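PDB 1Z21: Yop proteins translocation protein H from Yersinia pestis, which may regulate assembly of the type III secretion injectisome, possibly by controlling secretion or polymerisation of the needle subunit YscF, and is involved in pathogenesis. Local coordinates for residues 31-34 and 35-39; 60-63 and 64-67; 93-96 and 97-101; 101-104 and 105-108. All coordinates share one frame; numbering follows the deposited sequence.

Interaction 1: 31-34 and 35-39; sequences LATP and VREAL
Thr33 and Glu37 lie side by side on one turn of helix 25-43 and point the same way. Thr33 CG2 comes to 3.9 Å from Glu37 OE2, while Glu37 CG rests 3.4 Å from Thr33 O. The methyl faces Glu37 because it is anti to its own backbone N; OG1, beside that N, turns back to a hydrogen bond with the carbonyl of Glu29.

Thr33 O is gripped twice. Glu37 N reaches it at 3.0 Å in the carbonyl plane, and water 1 donates to it at 3.3 Å. The same water accepts from Arg36 NH1 at 3.0 Å, in the plane of the guanidinium. Arg36 is thus linked to the turn before it through solvent as well as by its backbone N, which bonds Ala32 O at 2.9 Å and 173°. Its other nitrogens work further off: NH2 forms a salt bridge with Glu29 and a hydrogen bond to Gln79 O, and NE bonds Val80 O.

Pro34 has no N-H, and the helix is kinked here. Beyond it the ladder is intact, and Ala38 N reaches Pro34 O at 3.0 Å. On the inner side, Pro34, Val35 and Ala38 pack on helix 52-66. Leu31 and Val35 also meet helices 6-19 and 71-82. Leu39 meets Leu96, so this part of helix 25-43 touches all four other helices.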
loop_
_atom_site.group_PDB
_atom_site.type_symbol
_atom_site.label_atom_id
_atom_site.label_comp_id
_atom_site.label_asym_id
_atom_site.label_seq_id
_atom_site.Cartn_x
_atom_site.Cartn_y
_atom_site.Cartn_z
ATOM N N LEU A 31 5.202 -7.523 3.487
ATOM C CA LEU A 31 3.798 -7.106 3.605
ATOM C C LEU A 31 3.324 -6.337 2.373
ATOM O O LEU A 31 2.201 -6.538 1.900
ATOM C CB LEU A 31 3.607 -6.248 4.851
ATOM C CG LEU A 31 3.426 -7.032 6.166
ATOM C CD1 LEU A 31 3.693 -6.170 7.407
ATOM C CD2 LEU A 31 2.051 -7.616 6.239
ATOM N N ALA A 32 4.190 -5.478 1.855
ATOM C CA ALA A 32 3.822 -4.572 0.766
ATOM C C ALA A 32 3.828 -5.254 -0.588
ATOM O O ALA A 32 3.236 -4.753 -1.528
ATOM C CB ALA A 32 4.752 -3.385 0.736
ATOM N N THR A 33 4.478 -6.410 -0.673
ATOM C CA THR A 33 4.702 -7.066 -1.953
ATOM C C THR A 33 3.412 -7.349 -2.718
ATOM O O THR A 33 3.278 -6.844 -3.823
ATOM C CB THR A 33 5.571 -8.341 -1.776
ATOM O OG1 THR A 33 6.911 -7.946 -1.472
ATOM C CG2 THR A 33 5.681 -9.119 -3.086
ATOM N N PRO A 34 2.463 -8.118 -2.168
ATOM C CA PRO A 34 1.226 -8.403 -2.902
ATOM C C PRO A 34 0.396 -7.142 -3.172
ATOM O O PRO A 34 -0.340 -7.110 -4.158
ATOM C CB PRO A 34 0.471 -9.365 -1.974
ATOM C CG PRO A 34 1.019 -9.105 -0.627
ATOM C CD PRO A 34 2.455 -8.771 -0.848
ATOM N N VAL A 35 0.527 -6.123 -2.323
ATOM C CA VAL A 35 -0.259 -4.907 -2.493
ATOM C C VAL A 35 0.264 -4.125 -3.678
ATOM O O VAL A 35 -0.519 -3.655 -4.499
ATOM C CB VAL A 35 -0.250 -4.033 -1.232
ATOM C CG1 VAL A 35 -1.211 -2.865 -1.394
ATOM C CG2 VAL A 35 -0.622 -4.880 -0.007
ATOM N N ARG A 36 1.586 -3.987 -3.755
ATOM C CA ARG A 36 2.239 -3.364 -4.892
ATOM C C ARG A 36 1.865 -4.096 -6.177
ATOM O O ARG A 36 1.499 -3.466 -7.164
ATOM C CB ARG A 36 3.755 -3.353 -4.709
ATOM C CG ARG A 36 4.495 -2.591 -5.808
ATOM C CD ARG A 36 5.992 -2.652 -5.709
ATOM N NE ARG A 36 6.496 -2.110 -4.442
ATOM C CZ ARG A 36 7.104 -2.821 -3.493
ATOM N NH1 ARG A 36 7.291 -4.132 -3.622
ATOM N NH2 ARG A 36 7.523 -2.210 -2.398
ATOM N N GLU A 37 1.955 -5.423 -6.174
ATOM C CA GLU A 37 1.582 -6.216 -7.358
ATOM C C GLU A 37 0.148 -5.923 -7.808
ATOM O O GLU A 37 -0.111 -5.738 -9.002
ATOM C CB GLU A 37 1.778 -7.714 -7.100
ATOM C CG GLU A 37 3.254 -8.083 -7.010
ATOM C CD GLU A 37 3.534 -9.496 -6.517
ATOM O OE1 GLU A 37 2.649 -10.146 -5.908
ATOM O OE2 GLU A 37 4.678 -9.949 -6.733
ATOM N N ALA A 38 -0.780 -5.860 -6.860
ATOM C CA ALA A 38 -2.182 -5.613 -7.187
ATOM C C ALA A 38 -2.387 -4.187 -7.716
ATOM O O ALA A 38 -3.193 -3.960 -8.620
ATOM C CB ALA A 38 -3.048 -5.865 -5.978
ATOM N N LEU A 39 -1.654 -3.233 -7.158
ATOM C CA LEU A 39 -1.770 -1.835 -7.579
ATOM C C LEU A 39 -1.137 -1.626 -8.949
ATOM O O LEU A 39 -1.652 -0.884 -9.769
ATOM C CB LEU A 39 -1.132 -0.902 -6.547
ATOM C CG LEU A 39 -1.946 -0.685 -5.261
ATOM C CD1 LEU A 39 -1.120 0.052 -4.231
ATOM C CD2 LEU A 39 -3.244 0.077 -5.514
HETATM O O HOH W 1 6.049 -6.180 -5.416
#

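Interaction 2: 60-63 and 64-67; sequences RSVL and QQFD
The Phe66 ring meets the preceding turn at its edge. Val62 O and Leu63 O both lie there, near the ring plane, and CD2 is 3.4 Å from Val62 O. CE2 also touches Val62 CG1, at 4.4 Å. Phe66 CG is anti to its own carbonyl carbon (chi1 -66°), which sends the ring back along the helix. Pro34 and Val35 of helix 25-43 pack against this ring. The Gln65 amide lies along the same turn, with NE2 3.9 Å from Val62 CA.

The backbone shows helix 52-66 coming to an end. Gln64 N still makes a regular bond to Arg60 O. Gln65 N is shared between Ser61 O and Val62 O, and both bonds are weak. Leu63 O then takes two N-H groups: Phe66 N from above the carbonyl plane at 3.1 Å, and Asp67 N nearly along the C=O axis at 3.0 Å. Water 2 adds a third bond to Leu63 O at 3.0 Å and donates to Asp67 OD2 at 2.8 Å, bridging this carbonyl to the side chain of the first residue past the helix.

Asp67 is buried but well supplied with partners. Its OD2 pairs with Arg10 of helix 6-19 in a salt bridge, OD1 accepts from Trp14 NE1, and its backbone O accepts from Trp73 NE1. Arg10, Trp14 and the water would be expected to keep the carboxylate ionised. Arg10 and Trp14 tie the end of helix 52-66 to helix 6-19, and Trp73 ties it to helix 71-82.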
loop_
_atom_site.group_PDB
_atom_site.type_symbol
_atom_site.label_atom_id
_atom_site.label_comp_id
_atom_site.label_asym_id
_atom_site.label_seq_id
_atom_site.Cartn_x
_atom_site.Cartn_y
_atom_site.Cartn_z
ATOM N N ARG A 60 -8.159 2.544 -2.662
ATOM C CA ARG A 60 -8.576 2.150 -1.309
ATOM C C ARG A 60 -9.187 0.751 -1.308
ATOM O O ARG A 60 -8.981 -0.003 -0.374
ATOM C CB ARG A 60 -9.524 3.177 -0.712
ATOM C CG ARG A 60 -8.882 4.544 -0.601
ATOM C CD ARG A 60 -9.646 5.529 0.227
ATOM N NE ARG A 60 -10.808 6.056 -0.476
ATOM C CZ ARG A 60 -10.924 7.283 -0.984
ATOM N NH1 ARG A 60 -9.940 8.172 -0.928
ATOM N NH2 ARG A 60 -12.054 7.628 -1.574
ATOM N N SER A 61 -9.874 0.395 -2.391
ATOM C CA SER A 61 -10.458 -0.935 -2.543
ATOM C C SER A 61 -9.388 -2.024 -2.545
ATOM O O SER A 61 -9.554 -3.071 -1.909
ATOM C CB SER A 61 -11.277 -1.015 -3.827
ATOM O OG SER A 61 -11.776 -2.316 -3.966
ATOM N N VAL A 62 -8.289 -1.760 -3.250
ATOM C CA VAL A 62 -7.125 -2.642 -3.242
ATOM C C VAL A 62 -6.519 -2.747 -1.831
ATOM O O VAL A 62 -6.260 -3.842 -1.346
ATOM C CB VAL A 62 -6.042 -2.199 -4.254
ATOM C CG1 VAL A 62 -4.823 -3.119 -4.162
ATOM C CG2 VAL A 62 -6.594 -2.202 -5.685
ATOM N N LEU A 63 -6.305 -1.621 -1.162
ATOM C CA LEU A 63 -5.735 -1.659 0.183
ATOM C C LEU A 63 -6.590 -2.518 1.113
ATOM O O LEU A 63 -6.051 -3.314 1.891
ATOM C CB LEU A 63 -5.580 -0.245 0.759
ATOM C CG LEU A 63 -4.586 0.691 0.060
ATOM C CD1 LEU A 63 -4.575 2.043 0.743
ATOM C CD2 LEU A 63 -3.172 0.117 0.009
ATOM N N GLN A 64 -7.916 -2.368 1.006
ATOM C CA GLN A 64 -8.879 -3.094 1.845
ATOM C C GLN A 64 -8.852 -4.604 1.625
ATOM O O GLN A 64 -9.241 -5.357 2.515
ATOM C CB GLN A 64 -10.306 -2.576 1.591
ATOM C CG GLN A 64 -11.389 -3.172 2.519
ATOM C CD GLN A 64 -11.090 -2.956 3.997
ATOM O OE1 GLN A 64 -11.081 -3.908 4.796
ATOM N NE2 GLN A 64 -10.833 -1.713 4.364
ATOM N N GLN A 65 -8.416 -5.046 0.449
ATOM C CA GLN A 65 -8.271 -6.475 0.168
ATOM C C GLN A 65 -7.290 -7.149 1.126
ATOM O O GLN A 65 -7.391 -8.357 1.384
ATOM C CB GLN A 65 -7.786 -6.720 -1.270
ATOM C CG GLN A 65 -8.828 -6.518 -2.386
ATOM C CD GLN A 65 -8.198 -6.508 -3.790
ATOM O OE1 GLN A 65 -7.145 -7.110 -4.010
ATOM N NE2 GLN A 65 -8.835 -5.814 -4.727
ATOM N N PHE A 66 -6.340 -6.367 1.628
ATOM C CA PHE A 66 -5.216 -6.879 2.418
ATOM C C PHE A 66 -5.270 -6.492 3.891
ATOM O O PHE A 66 -4.961 -7.310 4.754
ATOM C CB PHE A 66 -3.905 -6.392 1.807
ATOM C CG PHE A 66 -3.644 -6.957 0.449
ATOM C CD1 PHE A 66 -3.120 -8.237 0.318
ATOM C CD2 PHE A 66 -3.961 -6.241 -0.691
ATOM C CE1 PHE A 66 -2.898 -8.787 -0.925
ATOM C CE2 PHE A 66 -3.733 -6.793 -1.951
ATOM C CZ PHE A 66 -3.204 -8.067 -2.062
ATOM N N ASP A 67 -5.628 -5.246 4.178
ATOM C CA ASP A 67 -5.551 -4.705 5.528
ATOM C C ASP A 67 -6.738 -3.814 5.818
ATOM O O ASP A 67 -7.185 -3.074 4.956
ATOM C CB ASP A 67 -4.286 -3.855 5.697
ATOM C CG ASP A 67 -3.030 -4.609 5.390
ATOM O OD1 ASP A 67 -2.803 -5.644 6.053
ATOM O OD2 ASP A 67 -2.199 -4.243 4.520
HETATM O O HOH W 2 -3.154 -2.618 2.425
#

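Interaction 3: 93-96 and 97-101; sequences LPYL and SELIN
Leu93 O receives both Ser97 N and Ser97 OG at the start of helix 94-107. The backbone bond is 3.2 Å long, with an N-H...O angle of 163°. The hydroxyl donates at 2.9 Å from above the carbonyl plane. From there the i to i+4 ladder runs on: Glu98 N to Pro94 O at 2.9 Å, Leu99 N to Tyr95 O at 3.0 Å and Ile100 N to Leu96 O at 2.9 Å. Pro94 fills the first helical position, where the lack of an N-H costs no bond within the helix.

Ser97 OG lies beside its own backbone N, with chi1 at -63°. That rotation points it back down the helix to Leu93 O.

On the buried side, Leu96 and Ile100 touch through Leu96 CG and Ile100 CD1, 4.1 Å apart. Ile100 CG1 also passes 3.2 Å from Leu96 O. The Tyr95 ring reaches Leu99 obliquely, with Tyr95 CE2 4.1 Å from Leu99 CD2.

Further out, Leu96 meets Leu39 and Leu40, and Tyr95 and Leu99 meet Phe43, all of helix 25-43. Leu99 also touches Leu59 of helix 52-66, and Ile100 packs on helix 71-82. The Tyr95 hydroxyl hydrogen-bonds Asp55 OD2, and its ring stacks edge-to-face with His46.

The first two turns of this helix are therefore mixed in chemistry. Ser97 adds a side-chain bond to an acceptor that the ladder already uses, while Leu96, Leu99, Ile100 and the Tyr95 ring bury an apolar face against helices 25-43, 52-66 and 71-82.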
loop_
_atom_site.group_PDB
_atom_site.type_symbol
_atom_site.label_atom_id
_atom_site.label_comp_id
_atom_site.label_asym_id
_atom_site.label_seq_id
_atom_site.Cartn_x
_atom_site.Cartn_y
_atom_site.Cartn_z
ATOM N N LEU A 93 6.651 4.503 -12.013
ATOM C CA LEU A 93 5.439 5.101 -12.567
ATOM C C LEU A 93 4.953 6.297 -11.746
ATOM O O LEU A 93 4.532 6.133 -10.595
ATOM C CB LEU A 93 4.334 4.062 -12.636
ATOM C CG LEU A 93 3.006 4.551 -13.217
ATOM C CD1 LEU A 93 3.092 4.578 -14.740
ATOM C CD2 LEU A 93 1.862 3.690 -12.749
ATOM N N PRO A 94 4.977 7.488 -12.335
ATOM C CA PRO A 94 4.553 8.691 -11.618
ATOM C C PRO A 94 3.051 8.716 -11.360
ATOM O O PRO A 94 2.619 9.417 -10.453
ATOM C CB PRO A 94 4.976 9.833 -12.547
ATOM C CG PRO A 94 5.086 9.229 -13.905
ATOM C CD PRO A 94 5.385 7.780 -13.725
ATOM N N TYR A 95 2.287 7.963 -12.140
ATOM C CA TYR A 95 0.848 7.904 -11.974
ATOM C C TYR A 95 0.491 7.293 -10.633
ATOM O O TYR A 95 -0.234 7.906 -9.858
ATOM C CB TYR A 95 0.209 7.091 -13.094
ATOM C CG TYR A 95 -1.280 7.270 -13.222
ATOM C CD1 TYR A 95 -1.807 8.126 -14.180
ATOM C CD2 TYR A 95 -2.169 6.567 -12.402
ATOM C CE1 TYR A 95 -3.171 8.292 -14.315
ATOM C CE2 TYR A 95 -3.543 6.722 -12.533
ATOM C CZ TYR A 95 -4.037 7.595 -13.493
ATOM O OH TYR A 95 -5.387 7.771 -13.649
ATOM N N LEU A 96 1.007 6.096 -10.361
ATOM C CA LEU A 96 0.701 5.398 -9.106
ATOM C C LEU A 96 1.331 6.137 -7.933
ATOM O O LEU A 96 0.738 6.254 -6.863
ATOM C CB LEU A 96 1.170 3.934 -9.153
ATOM C CG LEU A 96 0.920 3.076 -7.896
ATOM C CD1 LEU A 96 -0.537 3.114 -7.434
ATOM C CD2 LEU A 96 1.355 1.626 -8.122
ATOM N N SER A 97 2.532 6.656 -8.140
ATOM C CA SER A 97 3.206 7.427 -7.115
ATOM C C SER A 97 2.387 8.645 -6.713
ATOM O O SER A 97 2.288 8.972 -5.536
ATOM C CB SER A 97 4.590 7.838 -7.606
ATOM O OG SER A 97 5.362 6.680 -7.823
ATOM N N GLU A 98 1.783 9.307 -7.699
ATOM C CA GLU A 98 0.992 10.512 -7.447
ATOM C C GLU A 98 -0.305 10.162 -6.728
ATOM O O GLU A 98 -0.717 10.859 -5.807
ATOM C CB GLU A 98 0.682 11.250 -8.750
ATOM C CG GLU A 98 -0.241 12.456 -8.593
ATOM C CD GLU A 98 0.311 13.535 -7.684
ATOM O OE1 GLU A 98 1.513 13.502 -7.362
ATOM O OE2 GLU A 98 -0.464 14.437 -7.294
ATOM N N LEU A 99 -0.939 9.084 -7.170
ATOM C CA LEU A 99 -2.125 8.541 -6.510
ATOM C C LEU A 99 -1.872 8.268 -5.036
ATOM O O LEU A 99 -2.688 8.597 -4.181
ATOM C CB LEU A 99 -2.510 7.210 -7.156
ATOM C CG LEU A 99 -3.911 7.009 -7.683
ATOM C CD1 LEU A 99 -4.376 8.231 -8.475
ATOM C CD2 LEU A 99 -3.886 5.757 -8.554
ATOM N N ILE A 100 -0.741 7.622 -4.756
ATOM C CA ILE A 100 -0.380 7.254 -3.401
ATOM C C ILE A 100 -0.229 8.492 -2.555
ATOM O O ILE A 100 -0.735 8.572 -1.438
ATOM C CB ILE A 100 0.913 6.421 -3.394
ATOM C CG1 ILE A 100 0.599 5.014 -3.902
ATOM C CG2 ILE A 100 1.514 6.376 -1.983
ATOM C CD1 ILE A 100 1.827 4.132 -4.059
ATOM N N ASN A 101 0.453 9.483 -3.102
ATOM C CA ASN A 101 0.663 10.703 -2.367
ATOM C C ASN A 101 -0.645 11.459 -2.074
ATOM O O ASN A 101 -0.771 12.048 -1.016
ATOM C CB ASN A 101 1.740 11.540 -3.056
ATOM C CG ASN A 101 3.147 10.892 -2.919
ATOM O OD1 ASN A 101 3.603 10.583 -1.801
ATOM N ND2 ASN A 101 3.808 10.653 -4.046
#

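Interaction 4: 101-104 and 105-108; sequences NKEL and MILL
Glu103 turns its carboxylate over Leu107, one turn further along helix 94-107. OE2 lies 3.5 Å from Leu107 CG and 3.6 Å from its CD2, an apolar neighbourhood for a charged oxygen. The chain starts anti to the backbone N (chi1 -179°) and bends at chi2, which brings the acid forward to this leucine. The other oxygen, OE1, forms a salt bridge with Arg60 of helix 52-66 and also touches Ile106 CD1 at 3.9 Å. Glu103 is buried, and the arginine pairs its charge.

Helix 94-107 is the last of the five helices of this core domain, which resembles one domain of the secretion regulator YopN. Its final turns pack on helices 52-66 and 71-82: Glu103 also touches Leu56, Leu59 and Leu77, and Leu104 meets Leu78.

The backbone acceptors are taken in order. Met105 N bonds Asn101 O at 3.1 Å, and Ile106 N bonds Lys102 O at 3.2 Å. Leu107 N reaches Glu103 O at 2.9 Å, in the carbonyl plane. The last bond, Leu108 N to Leu104 O, is weak, with an N-H...O angle of 125°. Lys102 NZ has a long, weak ion pair with Glu98.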
loop_
_atom_site.group_PDB
_atom_site.type_symbol
_atom_site.label_atom_id
_atom_site.label_comp_id
_atom_site.label_asym_id
_atom_site.label_seq_id
_atom_site.Cartn_x
_atom_site.Cartn_y
_atom_site.Cartn_z
ATOM N N ASN A 101 0.453 9.483 -3.102
ATOM C CA ASN A 101 0.663 10.703 -2.367
ATOM C C ASN A 101 -0.645 11.459 -2.074
ATOM O O ASN A 101 -0.771 12.048 -1.016
ATOM C CB ASN A 101 1.740 11.540 -3.056
ATOM C CG ASN A 101 3.147 10.892 -2.919
ATOM O OD1 ASN A 101 3.603 10.583 -1.801
ATOM N ND2 ASN A 101 3.808 10.653 -4.046
ATOM N N LYS A 102 -1.621 11.393 -2.978
ATOM C CA LYS A 102 -2.927 12.008 -2.723
ATOM C C LYS A 102 -3.675 11.291 -1.597
ATOM O O LYS A 102 -4.276 11.936 -0.744
ATOM C CB LYS A 102 -3.771 12.057 -4.003
ATOM C CG LYS A 102 -3.229 13.028 -5.020
ATOM C CD LYS A 102 -4.255 13.441 -6.006
ATOM C CE LYS A 102 -3.664 14.361 -7.055
ATOM N NZ LYS A 102 -3.382 15.706 -6.508
ATOM N N GLU A 103 -3.628 9.960 -1.578
ATOM C CA GLU A 103 -4.212 9.201 -0.464
ATOM C C GLU A 103 -3.497 9.471 0.857
ATOM O O GLU A 103 -4.143 9.583 1.885
ATOM C CB GLU A 103 -4.230 7.698 -0.754
ATOM C CG GLU A 103 -4.848 6.834 0.357
ATOM C CD GLU A 103 -6.308 7.164 0.680
ATOM O OE1 GLU A 103 -7.013 7.753 -0.169
ATOM O OE2 GLU A 103 -6.759 6.811 1.790
ATOM N N LEU A 104 -2.169 9.580 0.840
ATOM C CA LEU A 104 -1.440 9.858 2.066
ATOM C C LEU A 104 -1.856 11.222 2.632
ATOM O O LEU A 104 -1.959 11.379 3.834
ATOM C CB LEU A 104 0.076 9.773 1.860
ATOM C CG LEU A 104 0.605 8.340 1.743
ATOM C CD1 LEU A 104 2.028 8.339 1.266
ATOM C CD2 LEU A 104 0.526 7.606 3.059
ATOM N N MET A 105 -2.136 12.180 1.754
ATOM C CA MET A 105 -2.568 13.509 2.195
ATOM C C MET A 105 -3.918 13.413 2.885
ATOM O O MET A 105 -4.150 14.098 3.868
ATOM C CB MET A 105 -2.602 14.483 1.010
ATOM C CG MET A 105 -3.110 15.889 1.325
ATOM S SD MET A 105 -1.928 16.785 2.302
ATOM C CE MET A 105 -0.873 17.457 1.032
ATOM N N ILE A 106 -4.791 12.547 2.385
ATOM C CA ILE A 106 -6.097 12.307 3.001
ATOM C C ILE A 106 -5.969 11.607 4.357
ATOM O O ILE A 106 -6.697 11.928 5.291
ATOM C CB ILE A 106 -6.995 11.507 2.036
ATOM C CG1 ILE A 106 -7.375 12.375 0.837
ATOM C CG2 ILE A 106 -8.275 10.988 2.731
ATOM C CD1 ILE A 106 -7.914 11.579 -0.349
ATOM N N LEU A 107 -5.036 10.662 4.466
ATOM C CA LEU A 107 -4.857 9.881 5.681
ATOM C C LEU A 107 -4.175 10.687 6.793
ATOM O O LEU A 107 -4.134 10.253 7.946
ATOM C CB LEU A 107 -4.049 8.620 5.375
ATOM C CG LEU A 107 -4.772 7.578 4.518
ATOM C CD1 LEU A 107 -3.825 6.466 4.088
ATOM C CD2 LEU A 107 -5.972 6.998 5.262
ATOM N N LEU A 108 -3.654 11.859 6.438
ATOM C CA LEU A 108 -3.088 12.789 7.408
ATOM C C LEU A 108 -4.221 13.430 8.202
ATOM O O LEU A 108 -4.689 12.855 9.185
ATOM C CB LEU A 108 -2.272 13.859 6.686
ATOM C CG LEU A 108 -1.567 14.923 7.524
ATOM C CD1 LEU A 108 -1.098 14.393 8.873
ATOM C CD2 LEU A 108 -0.394 15.480 6.730
#

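Overall arrangement
All four interactions are local turns of helices in one small helical domain, and no ligand site is involved. Interactions 1 and 2 lie on successive helices, with centres about 10 Å apart. They pack directly: Pro34 CB is 3.6 Å from Phe66 CE1, and Ala38 CB is 3.7 Å from Val62 CG1. Interaction 1 also touches interaction 3, through Leu39 CB and Leu96 CD2 at 3.9 Å. Interactions 3 and 4 are consecutive parts of helix 94-107 and share Asn101. Interaction 4 connects back to interaction 2 by the salt bridge from Arg60 NH1 to Glu103 OE1, 3.1 Å. Interactions 1 and 4 do not touch; their nearest atoms are about 9 Å apart.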